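Local atomic coordinates of Low temperature requirement C protein (PDB entry 1Y9I), a protein that probably hydrolyses phosphatidylglycerophosphate to phosphatidylglycerol in the bacterial membrane, and holds a calcium and a magnesium ion side by side in a tetramer of helical subunits. Residues R21-D26 with T141-I146; E53-K58 with A152-R157; Q62-T67 with A102-N107; P125-K130 with D145-I150. One frame throughout, in Å; residues are numbered along the deposited sequence.

Contact 1: residues R21-D26 with T141-I146. With MG (magnesium ion), chain F.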
loop_
_atom_site.group_PDB
_atom_site.type_symbol
_atom_site.label_atom_id
_atom_site.label_comp_id
_atom_site.label_asym_id
_atom_site.label_seq_id
_atom_site.Cartn_x
_atom_site.Cartn_y
_atom_site.Cartn_z
ATOM N N ARG A 21 -0.829 27.467 -5.035
ATOM C CA ARG A 21 -1.859 27.083 -4.077
ATOM C C ARG A 21 -1.550 27.623 -2.683
ATOM O O ARG A 21 -2.319 27.420 -1.744
ATOM C CB ARG A 21 -2.017 25.558 -4.039
ATOM C CG ARG A 21 -2.492 24.969 -5.365
ATOM C CD ARG A 21 -3.840 25.553 -5.793
ATOM N NE ARG A 21 -4.949 25.013 -5.016
ATOM C CZ ARG A 21 -6.203 25.453 -5.079
ATOM N NH1 ARG A 21 -6.520 26.457 -5.886
ATOM N NH2 ARG A 21 -7.142 24.874 -4.345
ATOM N N GLY A 22 -0.419 28.310 -2.556
ATOM C CA GLY A 22 -0.050 28.904 -1.282
ATOM C C GLY A 22 0.937 28.147 -0.417
ATOM O O GLY A 22 1.099 28.473 0.757
ATOM N N VAL A 23 1.602 27.145 -0.981
ATOM C CA VAL A 23 2.565 26.360 -0.214
ATOM C C VAL A 23 3.993 26.576 -0.702
ATOM O O VAL A 23 4.331 26.253 -1.838
ATOM C CB VAL A 23 2.232 24.853 -0.281
ATOM C CG1 VAL A 23 3.161 24.069 0.638
ATOM C CG2 VAL A 23 0.783 24.629 0.123
ATOM N N GLU A 24 4.829 27.132 0.165
ATOM C CA GLU A 24 6.220 27.389 -0.177
ATOM C C GLU A 24 7.079 26.254 0.378
ATOM O O GLU A 24 6.678 25.565 1.315
ATOM C CB GLU A 24 6.677 28.719 0.434
ATOM C CG GLU A 24 5.889 29.955 -0.009
ATOM C CD GLU A 24 6.159 30.352 -1.450
ATOM O OE1 GLU A 24 7.256 30.046 -1.964
ATOM O OE2 GLU A 24 5.279 30.991 -2.068
ATOM N N ILE A 25 8.259 26.067 -0.203
ATOM C CA ILE A 25 9.181 25.024 0.236
ATOM C C ILE A 25 9.431 25.098 1.741
ATOM O O ILE A 25 9.412 24.077 2.430
ATOM C CB ILE A 25 10.540 25.141 -0.497
ATOM C CG1 ILE A 25 10.334 24.980 -2.005
ATOM C CG2 ILE A 25 11.516 24.101 0.033
ATOM C CD1 ILE A 25 9.672 23.679 -2.414
ATOM N N ASP A 26 9.665 26.307 2.244
ATOM C CA ASP A 26 9.923 26.513 3.669
ATOM C C ASP A 26 8.766 26.090 4.566
ATOM O O ASP A 26 8.979 25.686 5.710
ATOM C CB ASP A 26 10.274 27.982 3.933
ATOM C CG ASP A 26 11.749 28.274 3.728
ATOM O OD1 ASP A 26 12.350 27.691 2.803
ATOM O OD2 ASP A 26 12.306 29.094 4.488
ATOM N N THR A 141 -8.750 19.411 -0.251
ATOM C CA THR A 141 -8.981 18.017 0.079
ATOM C C THR A 141 -7.776 17.136 -0.260
ATOM O O THR A 141 -7.391 16.268 0.525
ATOM C CB THR A 141 -10.229 17.516 -0.660
ATOM O OG1 THR A 141 -11.363 18.276 -0.214
ATOM C CG2 THR A 141 -10.466 16.037 -0.392
ATOM N N PHE A 142 -7.181 17.359 -1.422
ATOM C CA PHE A 142 -6.018 16.572 -1.830
ATOM C C PHE A 142 -4.700 17.207 -1.405
ATOM O O PHE A 142 -3.752 16.508 -1.040
ATOM C CB PHE A 142 -6.016 16.386 -3.341
ATOM C CG PHE A 142 -6.985 15.361 -3.812
ATOM C CD1 PHE A 142 -6.594 14.034 -3.951
ATOM C CD2 PHE A 142 -8.311 15.706 -4.068
ATOM C CE1 PHE A 142 -7.511 13.060 -4.334
ATOM C CE2 PHE A 142 -9.238 14.735 -4.451
ATOM C CZ PHE A 142 -8.835 13.412 -4.584
ATOM N N LEU A 143 -4.638 18.531 -1.446
ATOM C CA LEU A 143 -3.411 19.225 -1.090
ATOM C C LEU A 143 -2.963 19.043 0.358
ATOM O O LEU A 143 -1.752 18.982 0.619
ATOM C CB LEU A 143 -3.530 20.718 -1.410
ATOM C CG LEU A 143 -2.247 21.523 -1.161
ATOM C CD1 LEU A 143 -1.086 20.900 -1.922
ATOM C CD2 LEU A 143 -2.452 22.966 -1.596
ATOM N N ASP A 144 -3.897 18.968 1.306
ATOM C CA ASP A 144 -3.464 18.785 2.691
ATOM C C ASP A 144 -2.696 17.473 2.861
ATOM O O ASP A 144 -1.657 17.446 3.529
ATOM C CB ASP A 144 -4.633 18.871 3.693
ATOM C CG ASP A 144 -5.827 18.019 3.311
ATOM O OD1 ASP A 144 -5.673 17.041 2.551
ATOM O OD2 ASP A 144 -6.936 18.331 3.799
ATOM N N ASP A 145 -3.190 16.398 2.244
ATOM C CA ASP A 145 -2.523 15.093 2.314
ATOM C C ASP A 145 -1.184 15.154 1.591
ATOM O O ASP A 145 -0.189 14.589 2.049
ATOM C CB ASP A 145 -3.367 14.010 1.638
ATOM C CG ASP A 145 -4.725 13.854 2.261
ATOM O OD1 ASP A 145 -4.812 13.288 3.367
ATOM O OD2 ASP A 145 -5.708 14.301 1.635
ATOM N N ILE A 146 -1.169 15.827 0.443
ATOM C CA ILE A 146 0.048 15.951 -0.348
ATOM C C ILE A 146 1.175 16.620 0.446
ATOM O O ILE A 146 2.308 16.138 0.468
ATOM C CB ILE A 146 -0.224 16.755 -1.648
ATOM C CG1 ILE A 146 -1.026 15.890 -2.630
ATOM C CG2 ILE A 146 1.082 17.224 -2.262
ATOM C CD1 ILE A 146 -1.527 16.639 -3.869
HETATM MG MG MG F . -7.464 15.326 2.324
HETATM O O HOH W 1 -8.666 16.558 3.295
HETATM O O HOH W 2 -6.866 14.430 4.101
#

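Contact 2: residues E53-K58 with A152-R157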
loop_
_atom_site.group_PDB
_atom_site.type_symbol
_atom_site.label_atom_id
_atom_site.label_comp_id
_atom_site.label_asym_id
_atom_site.label_seq_id
_atom_site.Cartn_x
_atom_site.Cartn_y
_atom_site.Cartn_z
ATOM N N GLU A 53 13.396 19.335 -1.081
ATOM C CA GLU A 53 13.773 19.519 -2.479
ATOM C C GLU A 53 13.995 18.174 -3.160
ATOM O O GLU A 53 13.554 17.967 -4.292
ATOM C CB GLU A 53 15.044 20.371 -2.590
ATOM C CG GLU A 53 14.863 21.841 -2.218
ATOM C CD GLU A 53 14.023 22.610 -3.229
ATOM O OE1 GLU A 53 13.625 22.014 -4.252
ATOM O OE2 GLU A 53 13.762 23.812 -3.000
ATOM N N HIS A 54 14.678 17.260 -2.474
ATOM C CA HIS A 54 14.941 15.937 -3.029
ATOM C C HIS A 54 13.661 15.155 -3.304
ATOM O O HIS A 54 13.568 14.439 -4.303
ATOM C CB HIS A 54 15.836 15.122 -2.095
ATOM C CG HIS A 54 17.296 15.409 -2.254
ATOM N ND1 HIS A 54 18.041 16.040 -1.282
ATOM C CD2 HIS A 54 18.154 15.133 -3.265
ATOM C CE1 HIS A 54 19.295 16.140 -1.686
ATOM N NE2 HIS A 54 19.391 15.597 -2.886
ATOM N N VAL A 55 12.681 15.284 -2.418
ATOM C CA VAL A 55 11.413 14.588 -2.600
ATOM C C VAL A 55 10.683 15.124 -3.838
ATOM O O VAL A 55 10.167 14.352 -4.653
ATOM C CB VAL A 55 10.512 14.751 -1.347
ATOM C CG1 VAL A 55 9.125 14.180 -1.610
ATOM C CG2 VAL A 55 11.146 14.028 -0.158
ATOM N N LEU A 56 10.657 16.444 -3.985
ATOM C CA LEU A 56 9.977 17.059 -5.118
ATOM C C LEU A 56 10.618 16.746 -6.471
ATOM O O LEU A 56 10.012 16.989 -7.512
ATOM C CB LEU A 56 9.877 18.573 -4.916
ATOM C CG LEU A 56 8.973 19.007 -3.754
ATOM C CD1 LEU A 56 8.996 20.517 -3.614
ATOM C CD2 LEU A 56 7.550 18.523 -4.001
ATOM N N ARG A 57 11.830 16.196 -6.461
ATOM C CA ARG A 57 12.498 15.842 -7.712
ATOM C C ARG A 57 12.057 14.461 -8.188
ATOM O O ARG A 57 12.400 14.039 -9.290
ATOM C CB ARG A 57 14.024 15.848 -7.543
ATOM C CG ARG A 57 14.618 17.205 -7.203
ATOM C CD ARG A 57 16.122 17.218 -7.432
ATOM N NE ARG A 57 16.729 18.460 -6.968
ATOM C CZ ARG A 57 17.175 18.661 -5.732
ATOM N NH1 ARG A 57 17.093 17.699 -4.825
ATOM N NH2 ARG A 57 17.697 19.832 -5.403
ATOM N N LYS A 58 11.302 13.758 -7.349
ATOM C CA LYS A 58 10.822 12.421 -7.688
ATOM C C LYS A 58 9.616 12.482 -8.614
ATOM O O LYS A 58 8.623 13.131 -8.307
ATOM C CB LYS A 58 10.441 11.654 -6.416
ATOM C CG LYS A 58 11.609 11.318 -5.506
ATOM C CD LYS A 58 12.511 10.269 -6.126
ATOM C CE LYS A 58 13.591 9.835 -5.149
ATOM N NZ LYS A 58 14.397 8.700 -5.676
ATOM N N ALA A 152 6.494 13.981 5.438
ATOM C CA ALA A 152 6.806 12.663 5.973
ATOM C C ALA A 152 7.865 11.959 5.132
ATOM O O ALA A 152 8.748 11.290 5.666
ATOM C CB ALA A 152 5.537 11.811 6.042
ATOM N N ALA A 153 7.767 12.092 3.814
ATOM C CA ALA A 153 8.742 11.467 2.931
ATOM C C ALA A 153 10.106 12.111 3.163
ATOM O O ALA A 153 11.126 11.415 3.232
ATOM C CB ALA A 153 8.318 11.630 1.470
ATOM N N ALA A 154 10.116 13.439 3.280
ATOM C CA ALA A 154 11.344 14.189 3.508
ATOM C C ALA A 154 11.945 13.803 4.858
ATOM O O ALA A 154 13.162 13.680 4.984
ATOM C CB ALA A 154 11.060 15.700 3.460
ATOM N N ALA A 155 11.093 13.618 5.866
ATOM C CA ALA A 155 11.562 13.222 7.198
ATOM C C ALA A 155 12.193 11.832 7.141
ATOM O O ALA A 155 13.156 11.538 7.858
ATOM C CB ALA A 155 10.399 13.224 8.193
ATOM N N SER A 156 11.644 10.974 6.286
ATOM C CA SER A 156 12.161 9.618 6.125
ATOM C C SER A 156 13.525 9.647 5.436
ATOM O O SER A 156 14.455 8.939 5.838
ATOM C CB SER A 156 11.177 8.784 5.301
ATOM O OG SER A 156 11.741 7.530 4.978
ATOM N N ARG A 157 13.653 10.469 4.399
ATOM C CA ARG A 157 14.932 10.562 3.705
ATOM C C ARG A 157 15.994 11.047 4.695
ATOM O O ARG A 157 17.128 10.561 4.703
ATOM C CB ARG A 157 14.841 11.527 2.519
ATOM C CG ARG A 157 16.159 11.633 1.742
ATOM C CD ARG A 157 16.065 12.578 0.557
ATOM N NE ARG A 157 17.283 12.530 -0.251
ATOM C CZ ARG A 157 18.467 12.982 0.152
ATOM N NH1 ARG A 157 18.597 13.526 1.356
ATOM N NH2 ARG A 157 19.528 12.873 -0.642
#

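Contact 3: residues Q62-T67 with A102-N107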
loop_
_atom_site.group_PDB
_atom_site.type_symbol
_atom_site.label_atom_id
_atom_site.label_comp_id
_atom_site.label_asym_id
_atom_site.label_seq_id
_atom_site.Cartn_x
_atom_site.Cartn_y
_atom_site.Cartn_z
ATOM N N GLN A 62 5.783 14.069 -8.250
ATOM C CA GLN A 62 5.252 15.075 -9.159
ATOM C C GLN A 62 3.903 14.663 -9.745
ATOM O O GLN A 62 2.983 15.483 -9.843
ATOM C CB GLN A 62 6.271 15.337 -10.259
ATOM C CG GLN A 62 7.560 15.940 -9.723
ATOM C CD GLN A 62 8.724 15.732 -10.659
ATOM O OE1 GLN A 62 8.539 15.343 -11.807
ATOM N NE2 GLN A 62 9.938 15.998 -10.174
ATOM N N ASN A 63 3.779 13.395 -10.116
ATOM C CA ASN A 63 2.531 12.892 -10.677
ATOM C C ASN A 63 1.385 13.034 -9.687
ATOM O O ASN A 63 0.277 13.416 -10.060
ATOM C CB ASN A 63 2.677 11.420 -11.094
ATOM C CG ASN A 63 3.527 11.251 -12.345
ATOM O OD1 ASN A 63 3.526 12.111 -13.221
ATOM N ND2 ASN A 63 4.236 10.129 -12.443
ATOM N N ALA A 64 1.659 12.726 -8.420
ATOM C CA ALA A 64 0.643 12.818 -7.380
ATOM C C ALA A 64 0.275 14.271 -7.092
ATOM O O ALA A 64 -0.895 14.585 -6.897
ATOM C CB ALA A 64 1.129 12.131 -6.104
ATOM N N VAL A 65 1.272 15.152 -7.067
ATOM C CA VAL A 65 1.023 16.570 -6.814
ATOM C C VAL A 65 0.073 17.149 -7.875
ATOM O O VAL A 65 -0.906 17.818 -7.547
ATOM C CB VAL A 65 2.342 17.385 -6.804
ATOM C CG1 VAL A 65 2.034 18.881 -6.813
ATOM C CG2 VAL A 65 3.174 17.036 -5.565
ATOM N N LEU A 66 0.359 16.881 -9.142
ATOM C CA LEU A 66 -0.476 17.389 -10.228
ATOM C C LEU A 66 -1.879 16.812 -10.213
ATOM O O LEU A 66 -2.864 17.540 -10.350
ATOM C CB LEU A 66 0.164 17.099 -11.594
ATOM C CG LEU A 66 1.051 18.211 -12.163
ATOM C CD1 LEU A 66 2.161 18.524 -11.187
ATOM C CD2 LEU A 66 1.624 17.785 -13.510
ATOM N N THR A 67 -1.979 15.500 -10.040
ATOM C CA THR A 67 -3.285 14.870 -10.038
ATOM C C THR A 67 -4.155 15.377 -8.888
ATOM O O THR A 67 -5.310 15.733 -9.090
ATOM C CB THR A 67 -3.146 13.330 -9.972
ATOM O OG1 THR A 67 -2.304 12.889 -11.043
ATOM C CG2 THR A 67 -4.502 12.657 -10.104
ATOM N N ALA A 102 -1.762 10.401 -1.596
ATOM C CA ALA A 102 -0.664 10.914 -0.785
ATOM C C ALA A 102 0.257 9.813 -0.252
ATOM O O ALA A 102 1.459 10.031 -0.063
ATOM C CB ALA A 102 -1.214 11.736 0.365
ATOM N N LEU A 103 -0.290 8.627 -0.004
ATOM C CA LEU A 103 0.554 7.548 0.498
ATOM C C LEU A 103 1.605 7.187 -0.551
ATOM O O LEU A 103 2.689 6.715 -0.211
ATOM C CB LEU A 103 -0.279 6.314 0.846
ATOM C CG LEU A 103 0.508 5.218 1.576
ATOM C CD1 LEU A 103 0.814 5.692 2.991
ATOM C CD2 LEU A 103 -0.291 3.920 1.616
ATOM N N SER A 104 1.293 7.416 -1.824
ATOM C CA SER A 104 2.239 7.106 -2.894
ATOM C C SER A 104 3.455 8.034 -2.805
ATOM O O SER A 104 4.551 7.691 -3.259
ATOM C CB SER A 104 1.568 7.243 -4.268
ATOM O OG SER A 104 1.357 8.601 -4.618
ATOM N N ILE A 105 3.253 9.213 -2.221
ATOM C CA ILE A 105 4.340 10.170 -2.046
ATOM C C ILE A 105 5.194 9.661 -0.892
ATOM O O ILE A 105 6.416 9.617 -0.977
ATOM C CB ILE A 105 3.800 11.575 -1.700
ATOM C CG1 ILE A 105 3.078 12.161 -2.918
ATOM C CG2 ILE A 105 4.940 12.484 -1.248
ATOM C CD1 ILE A 105 2.403 13.510 -2.638
ATOM N N VAL A 106 4.538 9.257 0.189
ATOM C CA VAL A 106 5.263 8.734 1.345
ATOM C C VAL A 106 6.113 7.525 0.956
ATOM O O VAL A 106 7.281 7.404 1.354
ATOM C CB VAL A 106 4.290 8.281 2.452
ATOM C CG1 VAL A 106 5.070 7.677 3.620
ATOM C CG2 VAL A 106 3.455 9.454 2.924
ATOM N N ASN A 107 5.515 6.624 0.185
ATOM C CA ASN A 107 6.195 5.403 -0.227
ATOM C C ASN A 107 7.510 5.563 -0.960
ATOM O O ASN A 107 8.315 4.630 -0.979
ATOM C CB ASN A 107 5.249 4.541 -1.061
ATOM C CG ASN A 107 4.527 3.518 -0.218
ATOM O OD1 ASN A 107 3.355 3.211 -0.450
ATOM N ND2 ASN A 107 5.230 2.976 0.772
#

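Contact 4: residues P125-K130 with D145-I150. With MG (magnesium ion), chain F.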
loop_
_atom_site.group_PDB
_atom_site.type_symbol
_atom_site.label_atom_id
_atom_site.label_comp_id
_atom_site.label_asym_id
_atom_site.label_seq_id
_atom_site.Cartn_x
_atom_site.Cartn_y
_atom_site.Cartn_z
ATOM N N PRO A 125 0.084 21.006 12.058
ATOM C CA PRO A 125 0.823 22.196 12.479
ATOM C C PRO A 125 1.149 23.107 11.295
ATOM O O PRO A 125 1.009 22.715 10.133
ATOM C CB PRO A 125 2.075 21.603 13.108
ATOM C CG PRO A 125 2.346 20.431 12.205
ATOM C CD PRO A 125 0.959 19.819 12.047
ATOM N N GLY A 126 1.582 24.327 11.596
ATOM C CA GLY A 126 1.952 25.266 10.551
ATOM C C GLY A 126 1.018 25.412 9.361
ATOM O O GLY A 126 -0.188 25.603 9.521
ATOM N N ILE A 127 1.592 25.320 8.164
ATOM C CA ILE A 127 0.844 25.467 6.917
ATOM C C ILE A 127 -0.363 24.537 6.808
ATOM O O ILE A 127 -1.347 24.872 6.154
ATOM C CB ILE A 127 1.770 25.249 5.692
ATOM C CG1 ILE A 127 1.024 25.578 4.394
ATOM C CG2 ILE A 127 2.264 23.810 5.655
ATOM C CD1 ILE A 127 0.654 27.034 4.251
ATOM N N LEU A 128 -0.300 23.372 7.445
ATOM C CA LEU A 128 -1.423 22.444 7.376
ATOM C C LEU A 128 -2.679 23.036 8.010
ATOM O O LEU A 128 -3.797 22.677 7.643
ATOM C CB LEU A 128 -1.068 21.108 8.037
ATOM C CG LEU A 128 0.035 20.330 7.302
ATOM C CD1 LEU A 128 0.318 19.024 8.026
ATOM C CD2 LEU A 128 -0.396 20.057 5.863
ATOM N N ALA A 129 -2.497 23.950 8.956
ATOM C CA ALA A 129 -3.640 24.587 9.601
ATOM C C ALA A 129 -4.319 25.534 8.609
ATOM O O ALA A 129 -5.545 25.648 8.581
ATOM C CB ALA A 129 -3.189 25.353 10.842
ATOM N N LYS A 130 -3.517 26.201 7.787
ATOM C CA LYS A 130 -4.042 27.137 6.797
ATOM C C LYS A 130 -4.795 26.430 5.668
ATOM O O LYS A 130 -5.670 27.016 5.032
ATOM C CB LYS A 130 -2.900 27.981 6.221
ATOM C CG LYS A 130 -2.135 28.775 7.272
ATOM C CD LYS A 130 -1.022 29.620 6.656
ATOM C CE LYS A 130 -1.569 30.746 5.789
ATOM N NZ LYS A 130 -0.481 31.544 5.152
ATOM N N ASP A 145 -3.190 16.398 2.244
ATOM C CA ASP A 145 -2.523 15.093 2.314
ATOM C C ASP A 145 -1.184 15.154 1.591
ATOM O O ASP A 145 -0.189 14.589 2.049
ATOM C CB ASP A 145 -3.367 14.010 1.638
ATOM C CG ASP A 145 -4.725 13.854 2.261
ATOM O OD1 ASP A 145 -4.812 13.288 3.367
ATOM O OD2 ASP A 145 -5.708 14.301 1.635
ATOM N N ILE A 146 -1.169 15.827 0.443
ATOM C CA ILE A 146 0.048 15.951 -0.348
ATOM C C ILE A 146 1.175 16.620 0.446
ATOM O O ILE A 146 2.308 16.138 0.468
ATOM C CB ILE A 146 -0.224 16.755 -1.648
ATOM C CG1 ILE A 146 -1.026 15.890 -2.630
ATOM C CG2 ILE A 146 1.082 17.224 -2.262
ATOM C CD1 ILE A 146 -1.527 16.639 -3.869
ATOM N N VAL A 147 0.852 17.728 1.103
ATOM C CA VAL A 147 1.835 18.462 1.888
ATOM C C VAL A 147 2.315 17.625 3.068
ATOM O O VAL A 147 3.514 17.540 3.330
ATOM C CB VAL A 147 1.240 19.800 2.371
ATOM C CG1 VAL A 147 2.213 20.523 3.303
ATOM C CG2 VAL A 147 0.924 20.663 1.164
ATOM N N GLY A 148 1.383 16.997 3.775
ATOM C CA GLY A 148 1.768 16.160 4.898
ATOM C C GLY A 148 2.647 15.006 4.438
ATOM O O GLY A 148 3.613 14.638 5.114
ATOM N N ALA A 149 2.321 14.436 3.282
ATOM C CA ALA A 149 3.083 13.311 2.742
ATOM C C ALA A 149 4.487 13.715 2.294
ATOM O O ALA A 149 5.446 12.961 2.476
ATOM C CB ALA A 149 2.330 12.681 1.583
ATOM N N ILE A 150 4.611 14.888 1.688
ATOM C CA ILE A 150 5.924 15.356 1.255
ATOM C C ILE A 150 6.797 15.547 2.500
ATOM O O ILE A 150 7.977 15.208 2.496
ATOM C CB ILE A 150 5.825 16.690 0.477
ATOM C CG1 ILE A 150 5.198 16.444 -0.899
ATOM C CG2 ILE A 150 7.220 17.301 0.291
ATOM C CD1 ILE A 150 4.779 17.709 -1.638
HETATM MG MG MG F . -7.464 15.326 2.324
HETATM O O HOH W 2 -6.866 14.430 4.101
HETATM O O HOH W 1 -8.666 16.558 3.295
#

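Contact 1: residues R21-D26 with T141-I146
Leu-143 meets the loop 21-24 with a single methyl, CD2, which lies 3.6 Å from CB of Arg-21 and 4.0 Å from CG2 of Val-23. Its CG stands anti to the backbone N (chi1 -176°), which carries the branched end out from the helix toward the loop. The side chains of Leu-143 and Val-23 run antiparallel, flank to flank, both buried. Arg-21 gives only the foot of its side chain to this apolar patch; bent at chi2 and chi3, the rest leads to a salt bridge from NH2 to Glu-76 of helix 59-76. Between Arg-21 and Val-23, Gly-22, with positive phi, closes the preceding helix in a Schellman motif, and Glu-24 is the N-cap of helix 25-36, so the loop is a tight link between consecutive helices of the bundle. The outer side is looser: Gly-22 and Glu-24 are exposed. Residues around the beginning of helix 143-160 bind the magnesium ion: Thr-141 O at 2.0 Å, Asp-144 OD1 at 2.5 Å and Asp-145 OD2 at 2.1 Å, with two waters and Asp-98 from helix 97-106. Water 1 also donates to Asp-144 OD2, while Asp-72 takes hydrogen bonds from the backbone N atoms of Phe-142 and Leu-143.

Contact 2: residues E53-K58 with A152-R157
Ala-153 and Ala-154 form the small-residue surface on which Val-55 rests, a close approach of helix 143-160 to the C-terminal part of helix 45-56 inside the helical bundle. The CA atoms of Val-55 and Ala-154 are 6.1 Å apart, a spacing that the short alanine side chains allow. From Ala-153, CB meets CG2 of Val-55 at 4.0 Å, with CG1 of the same valine close behind. At Ala-154 the backbone comes nearer than the methyl: CG2 of Val-55 reaches Ala-154 N at 3.6 Å. This branch of the valine stands beside its own backbone N, and CG1 is anti to it (chi1 173°). Ala-155 turns its methyl away, to Leu-35 of helix 25-36, and Ser-156 OG is hydrogen-bonded to Tyr-109 O, joining the helix to the loop beyond helix 97-106. One turn on from Ala-153, Arg-157 leaves the helix extended from CG to NE and lays its guanidinium flat on the ring of His-54, centres 3.6 Å apart and planes 2° from parallel, a parallel guanidinium-imidazole stack. Asn-51 OD1 takes a hydrogen bond from Arg-157 NH1, which, with the stack, helps hold the orientation of the group. The opposite face of the imidazole carries Arg-57, its NH1 offset toward the rim, while Arg-157 NH2 sits 3.4 Å above the ring plane, over the centre.

Contact 3: residues Q62-T67 with A102-N107
Ala-64 CB faces helix 97-106 and touches Ser-104 and Ile-105, which lie next to each other there; it carries the contact from helix 59-76. Ahead of it in the chain, Gln-62 points away from that helix and gives NE2 to Leu-56 O, tying the start of helix 59-76 back to the end of helix 45-56. Asn-63 packs on Leu-94 of the second subunit, and its carbonyl O takes bonds from both Thr-67 N and Thr-67 OG1, which arrive from opposite faces of its plane. At Ala-64 the methyl lies 3.7 Å from CG1 of Ile-105 and 3.8 Å from OG of Ser-104. With its CG1 anti to the carbonyl carbon (chi1 -69°), Ile-105 brings CD1 to 3.9 Å from the same Ala-64 CB, and the methyl rests against the CG1-CD1 end of the isoleucine. Ser-104 OG has its polar partner in its own helix, Leu-101 O, and meets the alanine by packing alone. Val-65 packs on Ile-146 of helix 143-160. Thr-67, whose OG1 lies 2.8 Å from Asn-63 O, is also hydrogen-bonded to Tyr-95 OH of the second subunit. The contact joins two helices of the all-helical subunit's bundle, and its first helix also borders the second subunit of the tetramer.

Contact 4: residues P125-K130 with D145-I150
Val-147 CG1 receives two side chains from the short helix 127-130: CD2 of Leu-128 at 3.7 Å and CG2 of Ile-127 at 4.0 Å. Leu-128 passes alongside the valine, pointing the other way, whereas Ile-127 crosses it at about a right angle. The valine presents this methyl because CG1 stands anti to its backbone N (chi1 175°), while its CG2 is set beside that N. Leu-128 CD2 also comes within 4.1 Å of the backbone N of Gly-148 in helix 143-160. No hydrogen bond joins the two segments, and the contact is an apolar seam between the long helix of the bundle and the weakly bonded turn that follows helix 114-123. That turn is entered through Pro-125 and Gly-126, the latter with positive phi; Pro-125 O accepts from Leu-128 N and Gly-126 O from Ala-129 N. Ile-120 of helix 114-123 packs on both Pro-125 and Leu-128, and Leu-31 of helix 25-36 touches Pro-125 and Val-147. Two residues before Val-147, Asp-145 turns its CB away from 125-130, and its carboxylate belongs to the magnesium site; Glu-99 and Ala-102 of helix 97-106 lie against the aspartate.

Helix 143-160 runs through contacts 1, 4 and 2, met in that order along its length, while contact 3 joins two neighbouring helices, 59-76 and 97-106. Contacts 1 and 4 lie closest, their centres 6 Å apart, sharing Asp-145, Ile-146 and the magnesium ion with its two waters; contact 2 is about 14 Å from each of them. Contact 3 lies 11 to 14 Å from the others and is nested within the loops closed by contacts 1 and 2, whose segments alternate along the chain. Ile-146 and Ala-149 connect helix 143-160 to contact 3. The long helix thus joins the metal site to both the bundle interior and the helices at the subunit interface.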